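Local structure of prolyl-ACP dehydrogenase (Oscillatoria sp., 4IRN) at residues Q57-D62 and Q78-F83; Y185-Y190 and F203-T208; F272-E277 and W341-K346; E352-N357 and R407-K412. The protein oxidises a prolyl group carried on an acyl carrier protein, using FAD, in the biosynthesis of the cyanotoxin anatoxin-a. All blocks are in the same frame, centred on the assembly; numbering follows the deposited sequence.

Overall arrangement
The four contacts follow one another along the chain and sample the three regions of the acyl-CoA dehydrogenase fold. Interaction 1 joins the end of N-terminal helix 42-58 and the turn after it to helix 74-83, interaction 2 packs two sheets of the middle domain, and interactions 3 and 4 lie in the C-terminal helical domain. The last two are neighbours, with centres about 13 Å apart; Glu277 and Ala353 touch, as do Met342 and Glu352. Interaction 2 reaches interaction 3 through Phe206 packed on Phe272, which ties strand 202-208 to helix 268-282. Interactions 1 and 4 lie on opposite sides of the chain's centre, their centres about 34 Å apart, and Val408 in interaction 4 touches FAD.

Interaction 1: Q57-D62 and Q78-F83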
# COMPACT_ATOMS: atom_id res chain seq x y z
N GLN A 57 -37.62 3.72 -7.21
CA GLN A 57 -39.06 3.73 -6.94
C GLN A 57 -39.72 2.35 -6.85
O GLN A 57 -40.48 2.11 -5.91
CB GLN A 57 -39.80 4.60 -7.96
CG GLN A 57 -39.53 6.10 -7.83
CD GLN A 57 -39.76 6.89 -9.10
OE1 GLN A 57 -40.07 6.35 -10.17
NE2 GLN A 57 -39.59 8.20 -9.01
N SER A 58 -39.48 1.47 -7.83
CA SER A 58 -40.12 0.16 -7.88
C SER A 58 -39.27 -1.06 -7.48
O SER A 58 -39.67 -2.19 -7.75
CB SER A 58 -40.83 -0.05 -9.22
OG SER A 58 -39.97 0.20 -10.31
N LEU A 59 -38.14 -0.84 -6.78
CA LEU A 59 -37.30 -1.96 -6.33
C LEU A 59 -37.09 -1.99 -4.81
O LEU A 59 -36.35 -2.85 -4.32
CB LEU A 59 -35.94 -2.03 -7.08
CG LEU A 59 -35.93 -2.35 -8.58
CD1 LEU A 59 -34.52 -2.47 -9.08
CD2 LEU A 59 -36.65 -3.65 -8.89
N ILE A 60 -37.75 -1.08 -4.07
CA ILE A 60 -37.69 -0.95 -2.61
C ILE A 60 -37.91 -2.31 -1.93
O ILE A 60 -38.90 -3.00 -2.21
CB ILE A 60 -38.67 0.15 -2.07
CG1 ILE A 60 -38.54 1.51 -2.81
CG2 ILE A 60 -38.64 0.30 -0.53
CD1 ILE A 60 -37.32 2.38 -2.41
N SER A 61 -36.96 -2.69 -1.05
CA SER A 61 -37.04 -3.94 -0.30
C SER A 61 -36.57 -3.70 1.13
O SER A 61 -35.97 -2.67 1.42
CB SER A 61 -36.20 -5.03 -0.97
OG SER A 61 -34.83 -4.68 -1.06
N ASP A 62 -36.89 -4.65 2.03
CA ASP A 62 -36.48 -4.61 3.43
C ASP A 62 -35.13 -5.29 3.45
O ASP A 62 -35.02 -6.46 3.84
CB ASP A 62 -37.50 -5.33 4.31
CG ASP A 62 -37.30 -5.19 5.82
OD1 ASP A 62 -36.29 -4.59 6.24
OD2 ASP A 62 -38.15 -5.72 6.58
N GLN A 78 -38.44 -10.19 -11.50
CA GLN A 78 -39.58 -10.12 -12.42
C GLN A 78 -39.77 -8.71 -12.98
O GLN A 78 -39.94 -8.55 -14.18
CB GLN A 78 -40.87 -10.59 -11.74
CG GLN A 78 -40.99 -12.10 -11.51
CD GLN A 78 -42.07 -12.50 -10.48
OE1 GLN A 78 -42.84 -11.67 -9.97
NE2 GLN A 78 -42.01 -13.73 -10.00
N LYS A 79 -39.71 -7.69 -12.11
CA LYS A 79 -39.84 -6.27 -12.47
C LYS A 79 -38.71 -5.79 -13.38
O LYS A 79 -38.97 -5.02 -14.31
CB LYS A 79 -39.98 -5.38 -11.23
CG LYS A 79 -41.35 -5.42 -10.60
CD LYS A 79 -41.48 -4.39 -9.50
CE LYS A 79 -42.83 -4.43 -8.82
NZ LYS A 79 -43.87 -3.77 -9.65
N CYS A 80 -37.48 -6.26 -13.12
CA CYS A 80 -36.29 -5.95 -13.92
C CYS A 80 -36.40 -6.54 -15.33
O CYS A 80 -36.04 -5.86 -16.29
CB CYS A 80 -35.03 -6.42 -13.21
SG CYS A 80 -34.48 -5.32 -11.88
N SER A 81 -36.93 -7.78 -15.44
CA SER A 81 -37.14 -8.46 -16.73
C SER A 81 -38.23 -7.75 -17.55
O SER A 81 -38.10 -7.67 -18.77
CB SER A 81 -37.50 -9.92 -16.53
OG SER A 81 -37.57 -10.59 -17.78
N GLU A 82 -39.29 -7.23 -16.87
CA GLU A 82 -40.38 -6.46 -17.47
C GLU A 82 -39.82 -5.15 -18.03
O GLU A 82 -40.24 -4.71 -19.11
CB GLU A 82 -41.47 -6.14 -16.43
CG GLU A 82 -42.40 -7.29 -16.09
CD GLU A 82 -43.13 -7.16 -14.76
OE1 GLU A 82 -43.53 -6.02 -14.40
OE2 GLU A 82 -43.30 -8.19 -14.08
N PHE A 83 -38.84 -4.53 -17.31
CA PHE A 83 -38.18 -3.29 -17.71
C PHE A 83 -37.28 -3.53 -18.92
O PHE A 83 -37.17 -2.66 -19.79
CB PHE A 83 -37.39 -2.67 -16.54
CG PHE A 83 -36.93 -1.25 -16.78
CD1 PHE A 83 -35.65 -0.99 -17.26
CD2 PHE A 83 -37.76 -0.17 -16.49
CE1 PHE A 83 -35.22 0.33 -17.48
CE2 PHE A 83 -37.33 1.15 -16.71
CZ PHE A 83 -36.06 1.39 -17.20
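Leu59 has CG on the side away from its carbonyl carbon (chi1 -66°) and a nearly straight second torsion, which carries both methyls towards Cys80. The sulfur of Cys80 is likewise turned beside its own backbone N, and both methyls face it almost equally: Leu59 CD1 is 4.0 Å and Leu59 CD2 4.1 Å from Cys80 SG. This is van der Waals packing of a branched tip against a thiol, buried on both sides. The second point of contact is nearer the surface. Lys79 runs extended through chi2 and chi3, which lays CD against the carbonyl oxygen of Ser58 (3.3 Å from Lys79 CD to Ser58 O); only NZ turns off, at chi4 (-78°). No hydrogen bond crosses between 57-62 and 78-83, and the association rests on van der Waals contact. The hydroxyl of Ser58 is engaged by the carbonyl of Phe54, one turn back on its own helix. The contact thus sets the C-terminal end of helix 42-58 and the turn after it against helix 74-83 in the N-terminal helical region. Phe54 of helix 42-58 touches both Leu59 and Cys80 and stacks on Phe83, while Leu59 also packs on Cys115, just past helix 101-114.

Interaction 2: Y185-Y190 and F203-T208; sequences YILNGY and FIIFAT
Leu187 reaches out of strand 184-191 with its CB bond directed at strand 202-208. CB itself stays well back, 5.7 Å from Ala207 CB, and only begins the approach. CG comes closer, at 4.5 Å from the same Ala207 CB, and there the chain forks. The CD2 branch does the touching: Leu187 CD2 lies 4.0 Å from Ala207 CB and 4.1 Å from Ile205 CG2, so one methyl bridges two residues spaced two apart on the facing strand. CD1 comes within 4.2 Å of no atom of 203-208, and Leu187 as a whole is further enclosed by Ile223 of strand 218-224 and by Ala178 and Val256 of its own sheet. On the far side, Ile205 holds CG2 anti to its backbone N (chi1 -48°, measured to CG1), which presents that methyl to the leucine; the two side chains lie alongside, pointing opposite ways. Strands 184-191 and 202-208 belong to different sheets, the former hydrogen-bonded to strands 177-181 and 249-257, the latter flanked by 158-161 and 218-224. The contact is therefore face-to-face packing between the two sheets of the middle domain of an acyl-CoA dehydrogenase. Ile205 lies about 8 Å from the FAD-binding residues His160 and Ala162, side chain to side chain. Because every touching atom is a buried methyl and no hydrogen bond crosses, the sheets are held here by dispersion and exclusion of water, with no directional bond to fix their relative angle.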
# COMPACT_ATOMS: atom_id res chain seq x y z
N TYR A 185 -26.11 -38.15 -24.09
CA TYR A 185 -24.91 -38.07 -23.25
C TYR A 185 -25.26 -38.36 -21.80
O TYR A 185 -26.29 -37.89 -21.32
CB TYR A 185 -24.26 -36.68 -23.35
CG TYR A 185 -23.53 -36.39 -24.64
CD1 TYR A 185 -24.19 -35.79 -25.71
CD2 TYR A 185 -22.17 -36.65 -24.77
CE1 TYR A 185 -23.52 -35.48 -26.89
CE2 TYR A 185 -21.49 -36.35 -25.95
CZ TYR A 185 -22.17 -35.76 -27.01
OH TYR A 185 -21.51 -35.46 -28.17
N ILE A 186 -24.41 -39.13 -21.11
CA ILE A 186 -24.60 -39.47 -19.71
C ILE A 186 -23.61 -38.65 -18.89
O ILE A 186 -22.39 -38.86 -18.98
CB ILE A 186 -24.45 -40.99 -19.42
CG1 ILE A 186 -25.07 -41.94 -20.49
CG2 ILE A 186 -24.75 -41.34 -17.96
CD1 ILE A 186 -26.52 -41.89 -20.87
N LEU A 187 -24.14 -37.70 -18.10
CA LEU A 187 -23.33 -36.80 -17.27
C LEU A 187 -23.26 -37.22 -15.81
O LEU A 187 -24.28 -37.51 -15.18
CB LEU A 187 -23.79 -35.34 -17.40
CG LEU A 187 -23.14 -34.54 -18.52
CD1 LEU A 187 -23.83 -34.78 -19.86
CD2 LEU A 187 -23.15 -33.06 -18.20
N ASN A 188 -22.03 -37.26 -15.29
CA ASN A 188 -21.72 -37.63 -13.90
C ASN A 188 -20.63 -36.70 -13.37
O ASN A 188 -19.62 -36.47 -14.04
CB ASN A 188 -21.28 -39.09 -13.81
CG ASN A 188 -22.43 -40.07 -13.86
OD1 ASN A 188 -23.10 -40.31 -12.85
ND2 ASN A 188 -22.67 -40.64 -15.03
N GLY A 189 -20.86 -36.15 -12.18
CA GLY A 189 -19.93 -35.22 -11.54
C GLY A 189 -20.52 -34.41 -10.41
O GLY A 189 -21.68 -34.58 -10.04
N TYR A 190 -19.70 -33.52 -9.84
CA TYR A 190 -20.11 -32.64 -8.74
C TYR A 190 -19.59 -31.24 -8.99
O TYR A 190 -18.41 -31.05 -9.30
CB TYR A 190 -19.65 -33.23 -7.39
CG TYR A 190 -19.66 -32.29 -6.20
CD1 TYR A 190 -20.85 -31.74 -5.71
CD2 TYR A 190 -18.50 -32.06 -5.48
CE1 TYR A 190 -20.86 -30.93 -4.58
CE2 TYR A 190 -18.51 -31.28 -4.32
CZ TYR A 190 -19.70 -30.72 -3.87
OH TYR A 190 -19.69 -29.94 -2.75
N PHE A 203 -29.56 -25.07 -16.97
CA PHE A 203 -28.22 -25.19 -16.44
C PHE A 203 -27.18 -25.28 -17.55
O PHE A 203 -27.28 -26.14 -18.42
CB PHE A 203 -28.13 -26.41 -15.51
CG PHE A 203 -28.89 -26.25 -14.21
CD1 PHE A 203 -30.24 -26.58 -14.14
CD2 PHE A 203 -28.25 -25.81 -13.06
CE1 PHE A 203 -30.94 -26.44 -12.93
CE2 PHE A 203 -28.96 -25.66 -11.85
CZ PHE A 203 -30.30 -25.98 -11.80
N ILE A 204 -26.20 -24.36 -17.54
CA ILE A 204 -25.08 -24.36 -18.49
C ILE A 204 -23.94 -25.12 -17.79
O ILE A 204 -23.32 -24.60 -16.87
CB ILE A 204 -24.69 -22.91 -18.95
CG1 ILE A 204 -25.90 -22.09 -19.49
CG2 ILE A 204 -23.51 -22.90 -19.92
CD1 ILE A 204 -26.69 -22.66 -20.69
N ILE A 205 -23.71 -26.35 -18.20
CA ILE A 205 -22.74 -27.26 -17.58
C ILE A 205 -21.51 -27.54 -18.43
O ILE A 205 -21.62 -27.90 -19.59
CB ILE A 205 -23.46 -28.55 -17.09
CG1 ILE A 205 -24.73 -28.17 -16.28
CG2 ILE A 205 -22.51 -29.49 -16.36
CD1 ILE A 205 -25.19 -29.05 -15.18
N PHE A 206 -20.33 -27.40 -17.80
CA PHE A 206 -19.02 -27.65 -18.41
C PHE A 206 -18.53 -29.02 -17.99
O PHE A 206 -18.29 -29.25 -16.82
CB PHE A 206 -18.03 -26.51 -18.06
CG PHE A 206 -18.34 -25.25 -18.83
CD1 PHE A 206 -19.26 -24.32 -18.35
CD2 PHE A 206 -17.72 -24.99 -20.05
CE1 PHE A 206 -19.58 -23.17 -19.09
CE2 PHE A 206 -18.02 -23.83 -20.78
CZ PHE A 206 -18.95 -22.93 -20.29
N ALA A 207 -18.47 -29.95 -18.95
CA ALA A 207 -18.06 -31.34 -18.73
C ALA A 207 -16.96 -31.78 -19.71
O ALA A 207 -16.54 -30.99 -20.55
CB ALA A 207 -19.28 -32.26 -18.85
N THR A 208 -16.48 -33.04 -19.59
CA THR A 208 -15.45 -33.60 -20.46
C THR A 208 -15.89 -34.91 -21.12
O THR A 208 -16.45 -35.78 -20.45
CB THR A 208 -14.06 -33.63 -19.77
OG1 THR A 208 -13.06 -34.01 -20.72
CG2 THR A 208 -14.01 -34.54 -18.54

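Interaction 3: F272-E277 and W341-K346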
# COMPACT_ATOMS: atom_id res chain seq x y z
N PHE A 272 -16.03 -21.27 -22.49
CA PHE A 272 -15.72 -20.82 -21.14
C PHE A 272 -14.93 -19.50 -21.15
O PHE A 272 -15.24 -18.58 -20.37
CB PHE A 272 -14.96 -21.91 -20.36
CG PHE A 272 -14.71 -21.55 -18.91
CD1 PHE A 272 -15.68 -21.78 -17.94
CD2 PHE A 272 -13.49 -21.00 -18.51
CE1 PHE A 272 -15.45 -21.45 -16.61
CE2 PHE A 272 -13.26 -20.68 -17.17
CZ PHE A 272 -14.23 -20.91 -16.23
N ASN A 273 -13.90 -19.44 -22.01
CA ASN A 273 -13.04 -18.28 -22.18
C ASN A 273 -13.81 -17.11 -22.78
O ASN A 273 -13.52 -15.95 -22.43
CB ASN A 273 -11.80 -18.64 -23.01
CG ASN A 273 -10.68 -19.33 -22.24
OD1 ASN A 273 -10.61 -19.28 -20.99
ND2 ASN A 273 -9.80 -20.02 -22.97
N HIS A 274 -14.83 -17.40 -23.66
CA HIS A 274 -15.70 -16.35 -24.20
C HIS A 274 -16.64 -15.88 -23.09
O HIS A 274 -16.86 -14.68 -22.93
CB HIS A 274 -16.49 -16.89 -25.40
CG HIS A 274 -17.47 -15.93 -25.98
ND1 HIS A 274 -18.79 -15.89 -25.54
CD2 HIS A 274 -17.30 -14.97 -26.92
CE1 HIS A 274 -19.37 -14.92 -26.24
NE2 HIS A 274 -18.51 -14.34 -27.08
N SER A 275 -17.12 -16.82 -22.26
CA SER A 275 -17.99 -16.58 -21.11
C SER A 275 -17.27 -15.72 -20.05
O SER A 275 -17.88 -14.81 -19.50
CB SER A 275 -18.49 -17.90 -20.53
OG SER A 275 -19.14 -17.74 -19.28
N MET A 276 -15.95 -15.96 -19.83
CA MET A 276 -15.11 -15.18 -18.91
C MET A 276 -14.84 -13.76 -19.40
O MET A 276 -14.62 -12.87 -18.59
CB MET A 276 -13.81 -15.91 -18.58
CG MET A 276 -13.96 -17.03 -17.57
SD MET A 276 -14.98 -16.60 -16.15
CE MET A 276 -14.09 -17.45 -14.82
N GLU A 277 -14.83 -13.55 -20.72
CA GLU A 277 -14.65 -12.22 -21.30
C GLU A 277 -15.84 -11.32 -20.86
O GLU A 277 -15.63 -10.25 -20.30
CB GLU A 277 -14.61 -12.30 -22.82
CG GLU A 277 -13.24 -12.06 -23.42
CD GLU A 277 -13.21 -12.39 -24.89
OE1 GLU A 277 -12.90 -13.56 -25.23
OE2 GLU A 277 -13.49 -11.49 -25.71
N TRP A 341 -16.34 -0.90 -25.04
CA TRP A 341 -16.02 -0.43 -26.38
C TRP A 341 -15.49 -1.58 -27.25
O TRP A 341 -16.01 -1.81 -28.34
CB TRP A 341 -15.01 0.73 -26.33
CG TRP A 341 -14.72 1.35 -27.66
CD1 TRP A 341 -15.44 2.34 -28.27
CD2 TRP A 341 -13.68 0.98 -28.58
NE1 TRP A 341 -14.89 2.63 -29.50
CE2 TRP A 341 -13.81 1.81 -29.72
CE3 TRP A 341 -12.64 0.03 -28.55
CZ2 TRP A 341 -12.94 1.73 -30.81
CZ3 TRP A 341 -11.78 -0.05 -29.64
CH2 TRP A 341 -11.93 0.80 -30.75
N MET A 342 -14.48 -2.31 -26.74
CA MET A 342 -13.84 -3.43 -27.43
C MET A 342 -14.81 -4.53 -27.81
O MET A 342 -14.78 -4.99 -28.96
CB MET A 342 -12.72 -4.01 -26.56
CG MET A 342 -11.49 -3.14 -26.52
SD MET A 342 -10.14 -4.02 -25.72
CE MET A 342 -9.54 -4.98 -27.10
N LYS A 343 -15.69 -4.95 -26.87
CA LYS A 343 -16.71 -5.98 -27.10
C LYS A 343 -17.79 -5.51 -28.09
O LYS A 343 -18.30 -6.34 -28.85
CB LYS A 343 -17.31 -6.50 -25.79
CG LYS A 343 -16.56 -7.69 -25.18
CD LYS A 343 -16.41 -8.87 -26.15
CE LYS A 343 -16.26 -10.18 -25.43
NZ LYS A 343 -16.28 -11.32 -26.38
N GLU A 344 -18.08 -4.20 -28.11
CA GLU A 344 -19.03 -3.59 -29.05
C GLU A 344 -18.43 -3.66 -30.45
O GLU A 344 -19.14 -4.02 -31.39
CB GLU A 344 -19.35 -2.13 -28.62
CG GLU A 344 -20.30 -1.36 -29.53
CD GLU A 344 -21.69 -1.90 -29.82
OE1 GLU A 344 -22.21 -2.71 -29.01
OE2 GLU A 344 -22.29 -1.46 -30.82
N ASN A 345 -17.11 -3.40 -30.57
CA ASN A 345 -16.36 -3.44 -31.83
C ASN A 345 -15.85 -4.86 -32.15
O ASN A 345 -14.86 -5.03 -32.88
CB ASN A 345 -15.24 -2.38 -31.82
CG ASN A 345 -15.76 -0.96 -31.89
OD1 ASN A 345 -15.85 -0.35 -32.95
ND2 ASN A 345 -16.14 -0.39 -30.75
N LYS A 346 -16.54 -5.89 -31.60
CA LYS A 346 -16.33 -7.34 -31.79
C LYS A 346 -14.87 -7.82 -31.67
O LYS A 346 -14.43 -8.69 -32.43
CB LYS A 346 -17.00 -7.82 -33.10
CG LYS A 346 -18.45 -7.37 -33.29
CD LYS A 346 -19.48 -8.37 -32.78
CE LYS A 346 -20.89 -7.93 -33.05
NZ LYS A 346 -21.85 -9.05 -32.86
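Glu277 OE2 is gripped twice: the ammonium of Lys343 forms a salt bridge to it, with NZ 2.9 Å from OE2, and the backbone N-H of Ala349 donates a second hydrogen bond. The pair links helix 268-282 to the C-terminal end of helix 316-344, which closes in a Schellman motif with Lys346 as its positive-phi C-prime residue, all within the helical C-terminal domain. Lys343 bends at chi2 (-55°) and then runs out across the side chain of Glu277. NZ meets OE2 from well above the carboxylate plane (66° out of it). The aliphatic part packs as well, with Lys343 CE 3.7 Å from Glu277 CB. His274, one turn earlier, comes up beside the same ammonium: its NE2 lies 3.8 Å from Lys343 NZ, approached obliquely, while its ring meets Phe138 and Trp278 edge-to-face. Both charges of the bridge are buried, and their pairing probably offsets much of the cost. At the helix end Trp341 O accepts from the N and the ND2 of Asn345; the side-chain bond is almost straight (177°), and Asn345 ND2 sits 3.3 Å above the Trp341 ring plane, over its centre.

Interaction 4: E352-N357 and R407-K412; sequences EASMAN and RVVIAK
Ile410 and Ser354 contribute most of the surface buried between helices 350-375 and 403-414, followed by Met355. Ile410 faces both. Its CG1 is anti to the carbonyl carbon (chi1 -63°) and leads CD1 onto the other helix, where Ile410 CD1 rests 3.8 Å from Met355 CG and 4.3 Å from the backbone C of Ser354. The isoleucine and methionine side chains lie crosswise. On the methionine it is the CG methylene that does the touching, before the bend at chi3 takes CE in another direction. Ser354 supplies a small side chain at the point where the backbones come closest, its CA being 7.0 Å from that of Ile410. Its CB meets Ile410 CG1 at 4.3 Å, and Ser354 OG lies against a methyl, 3.6 Å from Val409 CG1. That buried hydroxyl is satisfied by the carbonyl of Leu350 and by the guanidinium of Arg280, on helix 268-282. The axes of 352-357 and 407-412 approach to 9.3 Å, with 145° between their N-to-C directions. Arg280 also packs on Val409 and Ala353, joining helix 268-282 to both partners, and Met355 leans on Tyr335 of helix 316-344. Val408 of helix 403-414 touches FAD, whereas Ile410 and Ala411 pack on Val323 of the second subunit, placing this helix pair at the subunit interface.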
# COMPACT_ATOMS: atom_id res chain seq x y z
N GLU A 352 -8.31 -7.26 -21.15
CA GLU A 352 -8.98 -6.06 -20.67
C GLU A 352 -10.06 -6.36 -19.64
O GLU A 352 -10.24 -5.58 -18.71
CB GLU A 352 -9.52 -5.22 -21.84
CG GLU A 352 -8.42 -4.53 -22.64
CD GLU A 352 -7.61 -5.37 -23.61
OE1 GLU A 352 -8.01 -6.52 -23.91
OE2 GLU A 352 -6.56 -4.87 -24.09
N ALA A 353 -10.77 -7.50 -19.79
CA ALA A 353 -11.81 -7.95 -18.87
C ALA A 353 -11.19 -8.39 -17.55
O ALA A 353 -11.76 -8.13 -16.49
CB ALA A 353 -12.59 -9.10 -19.48
N SER A 354 -10.00 -9.03 -17.61
CA SER A 354 -9.25 -9.50 -16.45
C SER A 354 -8.71 -8.33 -15.65
O SER A 354 -8.78 -8.36 -14.42
CB SER A 354 -8.13 -10.44 -16.87
OG SER A 354 -8.65 -11.57 -17.54
N MET A 355 -8.20 -7.29 -16.34
CA MET A 355 -7.69 -6.05 -15.73
C MET A 355 -8.82 -5.30 -15.03
O MET A 355 -8.63 -4.78 -13.92
CB MET A 355 -7.03 -5.15 -16.78
CG MET A 355 -5.70 -5.68 -17.27
SD MET A 355 -4.92 -4.59 -18.48
CE MET A 355 -4.15 -3.47 -17.43
N ALA A 356 -10.02 -5.26 -15.67
CA ALA A 356 -11.21 -4.61 -15.15
C ALA A 356 -11.69 -5.32 -13.88
O ALA A 356 -11.88 -4.66 -12.86
CB ALA A 356 -12.31 -4.61 -16.20
N ASN A 357 -11.82 -6.65 -13.93
CA ASN A 357 -12.25 -7.45 -12.80
C ASN A 357 -11.31 -7.32 -11.62
O ASN A 357 -11.76 -7.11 -10.49
CB ASN A 357 -12.38 -8.90 -13.22
CG ASN A 357 -13.30 -9.68 -12.34
OD1 ASN A 357 -12.88 -10.31 -11.38
ND2 ASN A 357 -14.58 -9.64 -12.65
N ARG A 407 -4.11 -11.86 -12.23
CA ARG A 407 -2.70 -11.47 -12.29
C ARG A 407 -1.92 -12.47 -13.14
O ARG A 407 -1.13 -12.05 -13.98
CB ARG A 407 -2.11 -11.39 -10.88
CG ARG A 407 -2.67 -10.26 -10.04
CD ARG A 407 -2.12 -10.25 -8.64
NE ARG A 407 -2.87 -9.37 -7.75
CZ ARG A 407 -2.71 -8.05 -7.68
NH1 ARG A 407 -1.82 -7.44 -8.46
NH2 ARG A 407 -3.43 -7.33 -6.83
N VAL A 408 -2.19 -13.80 -12.95
CA VAL A 408 -1.56 -14.88 -13.71
C VAL A 408 -1.97 -14.76 -15.19
O VAL A 408 -1.10 -14.87 -16.06
CB VAL A 408 -1.87 -16.28 -13.09
CG1 VAL A 408 -1.48 -17.41 -14.04
CG2 VAL A 408 -1.19 -16.45 -11.74
N VAL A 409 -3.27 -14.51 -15.47
CA VAL A 409 -3.82 -14.33 -16.82
C VAL A 409 -3.14 -13.13 -17.51
O VAL A 409 -2.67 -13.27 -18.64
CB VAL A 409 -5.37 -14.24 -16.81
CG1 VAL A 409 -5.92 -13.81 -18.18
CG2 VAL A 409 -6.00 -15.56 -16.37
N ILE A 410 -3.02 -11.97 -16.81
CA ILE A 410 -2.38 -10.76 -17.32
C ILE A 410 -0.91 -11.04 -17.67
O ILE A 410 -0.47 -10.71 -18.77
CB ILE A 410 -2.58 -9.52 -16.38
CG1 ILE A 410 -4.09 -9.15 -16.27
CG2 ILE A 410 -1.74 -8.29 -16.83
CD1 ILE A 410 -4.50 -8.45 -14.99
N ALA A 411 -0.19 -11.71 -16.75
CA ALA A 411 1.22 -12.08 -16.93
C ALA A 411 1.45 -12.93 -18.20
O ALA A 411 2.42 -12.68 -18.91
CB ALA A 411 1.73 -12.82 -15.70
N LYS A 412 0.52 -13.87 -18.50
CA LYS A 412 0.58 -14.74 -19.69
C LYS A 412 0.43 -13.91 -20.96
O LYS A 412 1.20 -14.12 -21.89
CB LYS A 412 -0.48 -15.86 -19.65
CG LYS A 412 -0.36 -16.81 -18.46
CD LYS A 412 0.52 -18.00 -18.74
CE LYS A 412 0.76 -18.83 -17.50
NZ LYS A 412 1.70 -19.95 -17.77